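Local coordinates for protein acetyl xylan esterase (Metagenome, PDB 6XYC) that probably removes acetyl and feruloyl groups from complex xylans, as a bifunctional serine esterase of the alpha/beta-hydrolase fold, at residues 5-15 / 26-35. Sequence-based numbering, arbitrary orientation.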
loop_
_atom_site.group_PDB
_atom_site.type_symbol
_atom_site.label_atom_id
_atom_site.label_comp_id
_atom_site.label_asym_id
_atom_site.label_seq_id
_atom_site.Cartn_x
_atom_site.Cartn_y
_atom_site.Cartn_z
ATOM N N GLU A 5 -0.679 20.174 -12.182
ATOM C CA GLU A 5 0.486 21.007 -11.909
ATOM C C GLU A 5 0.241 21.981 -10.765
ATOM O O GLU A 5 1.167 22.286 -10.005
ATOM C CB GLU A 5 0.880 21.773 -13.173
ATOM C CG GLU A 5 2.235 22.450 -13.123
ATOM C CD GLU A 5 2.154 23.885 -12.654
ATOM O OE1 GLU A 5 1.043 24.451 -12.627
ATOM O OE2 GLU A 5 3.211 24.450 -12.309
ATOM N N ASP A 6 -0.986 22.484 -10.626
ATOM C CA ASP A 6 -1.283 23.484 -9.608
ATOM C C ASP A 6 -1.546 22.883 -8.234
ATOM O O ASP A 6 -1.887 23.627 -7.307
ATOM C CB ASP A 6 -2.481 24.340 -10.038
ATOM C CG ASP A 6 -3.768 23.547 -10.129
ATOM O OD1 ASP A 6 -4.843 24.179 -10.188
ATOM O OD2 ASP A 6 -3.707 22.299 -10.152
ATOM N N THR A 7 -1.388 21.569 -8.066
ATOM C CA THR A 7 -1.574 20.962 -6.754
ATOM C C THR A 7 -0.300 20.938 -5.921
ATOM O O THR A 7 -0.380 20.727 -4.706
ATOM C CB THR A 7 -2.095 19.523 -6.887
ATOM O OG1 THR A 7 -1.148 18.733 -7.623
ATOM C CG2 THR A 7 -3.435 19.501 -7.596
ATOM N N TYR A 8 0.864 21.163 -6.531
ATOM C CA TYR A 8 2.131 21.042 -5.824
ATOM C C TYR A 8 3.042 22.225 -6.125
ATOM O O TYR A 8 2.993 22.820 -7.205
ATOM C CB TYR A 8 2.855 19.720 -6.177
ATOM C CG TYR A 8 3.163 19.513 -7.655
ATOM C CD1 TYR A 8 4.391 19.887 -8.190
ATOM C CD2 TYR A 8 2.235 18.928 -8.508
ATOM C CE1 TYR A 8 4.676 19.701 -9.536
ATOM C CE2 TYR A 8 2.513 18.737 -9.854
ATOM C CZ TYR A 8 3.734 19.121 -10.361
ATOM O OH TYR A 8 4.018 18.934 -11.694
ATOM N N SER A 9 3.883 22.552 -5.143
ATOM C CA SER A 9 4.888 23.596 -5.276
ATOM C C SER A 9 6.247 23.059 -5.696
ATOM O O SER A 9 7.056 23.814 -6.252
ATOM C CB SER A 9 5.046 24.348 -3.949
ATOM O OG SER A 9 5.508 23.469 -2.936
ATOM N N THR A 10 6.505 21.776 -5.455
ATOM C CA THR A 10 7.806 21.168 -5.667
ATOM C C THR A 10 7.577 19.723 -6.078
ATOM O O THR A 10 6.695 19.051 -5.533
ATOM C CB THR A 10 8.664 21.231 -4.401
ATOM O OG1 THR A 10 8.678 22.569 -3.895
ATOM C CG2 THR A 10 10.082 20.796 -4.690
ATOM N N SER A 11 8.363 19.255 -7.042
ATOM C CA SER A 11 8.301 17.866 -7.456
ATOM C C SER A 11 9.708 17.366 -7.731
ATOM O O SER A 11 10.539 18.083 -8.297
ATOM C CB SER A 11 7.427 17.682 -8.706
ATOM O OG SER A 11 7.996 18.316 -9.837
ATOM N N TRP A 12 9.975 16.145 -7.283
ATOM C CA TRP A 12 11.114 15.355 -7.729
ATOM C C TRP A 12 10.532 14.101 -8.369
ATOM O O TRP A 12 9.800 13.359 -7.706
ATOM C CB TRP A 12 12.037 14.968 -6.577
ATOM C CG TRP A 12 12.738 16.080 -5.849
ATOM C CD1 TRP A 12 14.001 16.551 -6.084
ATOM C CD2 TRP A 12 12.240 16.812 -4.723
ATOM N NE1 TRP A 12 14.308 17.547 -5.187
ATOM C CE2 TRP A 12 13.242 17.729 -4.344
ATOM C CE3 TRP A 12 11.039 16.791 -4.007
ATOM C CZ2 TRP A 12 13.080 18.612 -3.278
ATOM C CZ3 TRP A 12 10.877 17.673 -2.951
ATOM C CH2 TRP A 12 11.893 18.574 -2.598
ATOM N N THR A 13 10.831 13.861 -9.644
ATOM C CA THR A 13 10.338 12.655 -10.292
ATOM C C THR A 13 11.487 11.716 -10.634
ATOM O O THR A 13 12.614 12.148 -10.902
ATOM C CB THR A 13 9.527 12.979 -11.557
ATOM O OG1 THR A 13 10.279 13.826 -12.432
ATOM C CG2 THR A 13 8.218 13.660 -11.176
ATOM N N ASN A 14 11.185 10.416 -10.589
ATOM C CA ASN A 14 12.144 9.365 -10.934
ATOM C C ASN A 14 13.393 9.439 -10.055
ATOM O O ASN A 14 14.529 9.462 -10.535
ATOM C CB ASN A 14 12.488 9.428 -12.419
ATOM C CG ASN A 14 11.343 8.941 -13.287
ATOM O OD1 ASN A 14 10.873 7.816 -13.128
ATOM N ND2 ASN A 14 10.875 9.790 -14.193
ATOM N N VAL A 15 13.157 9.468 -8.749
ATOM C CA VAL A 15 14.201 9.340 -7.742
ATOM C C VAL A 15 14.314 7.865 -7.389
ATOM O O VAL A 15 13.331 7.242 -6.975
ATOM C CB VAL A 15 13.871 10.184 -6.504
ATOM C CG1 VAL A 15 14.901 9.964 -5.425
ATOM C CG2 VAL A 15 13.759 11.659 -6.887
ATOM N N ASN A 26 12.050 3.363 -8.612
ATOM C CA ASN A 26 11.933 4.812 -8.627
ATOM C C ASN A 26 10.677 5.254 -7.889
ATOM O O ASN A 26 9.714 4.500 -7.745
ATOM C CB ASN A 26 11.895 5.346 -10.058
ATOM C CG ASN A 26 13.242 5.296 -10.740
ATOM O OD1 ASN A 26 14.271 5.072 -10.109
ATOM N ND2 ASN A 26 13.238 5.521 -12.052
ATOM N N LEU A 27 10.695 6.503 -7.435
ATOM C CA LEU A 27 9.515 7.119 -6.850
ATOM C C LEU A 27 9.454 8.580 -7.268
ATOM O O LEU A 27 10.435 9.148 -7.753
ATOM C CB LEU A 27 9.516 7.001 -5.319
ATOM C CG LEU A 27 10.772 7.399 -4.550
ATOM C CD1 LEU A 27 10.859 8.898 -4.383
ATOM C CD2 LEU A 27 10.762 6.687 -3.196
ATOM N N ASP A 28 8.280 9.177 -7.086
ATOM C CA ASP A 28 8.063 10.598 -7.319
ATOM C C ASP A 28 7.643 11.246 -6.008
ATOM O O ASP A 28 6.889 10.653 -5.230
ATOM C CB ASP A 28 6.993 10.829 -8.385
ATOM C CG ASP A 28 7.296 10.112 -9.686
ATOM O OD1 ASP A 28 8.493 9.932 -10.008
ATOM O OD2 ASP A 28 6.330 9.731 -10.374
ATOM N N ILE A 29 8.128 12.461 -5.760
ATOM C CA ILE A 29 7.818 13.190 -4.533
ATOM C C ILE A 29 7.204 14.532 -4.906
ATOM O O ILE A 29 7.770 15.269 -5.716
ATOM C CB ILE A 29 9.073 13.396 -3.664
ATOM C CG1 ILE A 29 9.694 12.054 -3.276
ATOM C CG2 ILE A 29 8.723 14.196 -2.421
ATOM C CD1 ILE A 29 11.035 12.179 -2.584
ATOM N N TYR A 30 6.060 14.854 -4.308
ATOM C CA TYR A 30 5.371 16.122 -4.524
ATOM C C TYR A 30 5.103 16.787 -3.179
ATOM O O TYR A 30 4.657 16.125 -2.239
ATOM C CB TYR A 30 4.042 15.926 -5.263
ATOM C CG TYR A 30 4.156 15.234 -6.599
ATOM C CD1 TYR A 30 4.358 15.958 -7.761
ATOM C CD2 TYR A 30 4.046 13.852 -6.698
ATOM C CE1 TYR A 30 4.453 15.329 -8.985
ATOM C CE2 TYR A 30 4.146 13.213 -7.919
ATOM C CZ TYR A 30 4.349 13.960 -9.062
ATOM O OH TYR A 30 4.447 13.338 -10.285
ATOM N N LEU A 31 5.372 18.105 -3.085
ATOM C CA LEU A 31 5.042 18.867 -1.888
ATOM C C LEU A 31 3.868 19.806 -2.170
ATOM O O LEU A 31 3.760 20.335 -3.281
ATOM C CB LEU A 31 6.235 19.690 -1.397
ATOM C CG LEU A 31 7.563 18.941 -1.256
ATOM C CD1 LEU A 31 8.670 19.895 -0.818
ATOM C CD2 LEU A 31 7.434 17.774 -0.282
ATOM N N PRO A 32 2.986 20.045 -1.195
ATOM C CA PRO A 32 1.764 20.807 -1.487
ATOM C C PRO A 32 2.051 22.217 -1.985
ATOM O O PRO A 32 3.080 22.820 -1.677
ATOM C CB PRO A 32 1.025 20.834 -0.141
ATOM C CG PRO A 32 1.563 19.657 0.625
ATOM C CD PRO A 32 2.995 19.500 0.177
ATOM N N LYS A 33 1.105 22.742 -2.767
ATOM C CA LYS A 33 1.192 24.126 -3.224
ATOM C C LYS A 33 1.298 25.080 -2.045
ATOM O O LYS A 33 2.165 25.962 -2.015
ATOM C CB LYS A 33 -0.027 24.462 -4.082
ATOM C CG LYS A 33 -0.089 25.913 -4.546
ATOM C CD LYS A 33 0.786 26.188 -5.779
ATOM C CE LYS A 33 0.695 25.104 -6.846
ATOM N NZ LYS A 33 1.908 25.033 -7.705
ATOM N N GLU A 34 0.379 24.952 -1.095
ATOM C CA GLU A 34 0.432 25.679 0.164
ATOM C C GLU A 34 1.774 25.437 0.840
ATOM O O GLU A 34 1.972 24.395 1.472
ATOM C CB GLU A 34 -0.719 25.238 1.073
ATOM C CG GLU A 34 -0.982 23.731 1.069
ATOM C CD GLU A 34 -2.459 23.379 1.209
ATOM O OE1 GLU A 34 -2.782 22.408 1.922
ATOM O OE2 GLU A 34 -3.308 24.067 0.604
ATOM N N GLN A 35 2.702 26.384 0.718
ATOM C CA GLN A 35 4.061 26.171 1.199
ATOM C C GLN A 35 4.109 26.223 2.723
ATOM O O GLN A 35 3.387 26.994 3.363
ATOM C CB GLN A 35 5.005 27.214 0.597
ATOM C CG GLN A 35 4.920 27.304 -0.925
ATOM C CD GLN A 35 6.275 27.467 -1.592
ATOM O OE1 GLN A 35 7.316 27.179 -1.004
ATOM N NE2 GLN A 35 6.263 27.927 -2.836
#
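Tyr8 and Tyr30 meet edge-to-face, the rim of Tyr30 directed at the face of Tyr8 with ring planes 62° apart; Tyr30 CD1 sits over the centre of that ring, 3.7 Å from Tyr8 CD2. The carbonyl oxygen of Glu5 lies over the opposite face, toward the rim, and Thr10 N is at the ring edge. With CG between its backbone N and carbonyl carbon (chi1 58°), Tyr8 turns a ring face to the CD1 edge of Tyr30, whose CD1 also touches Ser11 CB. On the other side of the sheet, Thr10 CG2 covers part of one face of the Trp12 indole, Leu31 CD1 meets its edge 3.8 Å from CZ3, and Ile29 CG2 approaches CE3 obliquely. Trp12 and Ile29 form an antiparallel hydrogen-bonded pair, Ile29 N reaching Trp12 O at 2.7 Å, nearly straight at 170°. Beyond it, Asn14 and Val15 both face Leu27 in a G1 beta bulge; Asn14 N turns to Asp28 OD1 (2.8 Å), a carboxylate oxygen that also forms a salt bridge with Lys56. At the other end, Ser9 OG donates to Pro32 O (2.8 Å) from above the carbonyl plane. The hairpin of strands 8-16 and 26-32 forms one margin of the hydrolase sheet: 26-32 continues antiparallel onto 73-77, helix 56-69 packs against Tyr30 and Thr7, and Tyr108 contacts Trp12 and Ile29.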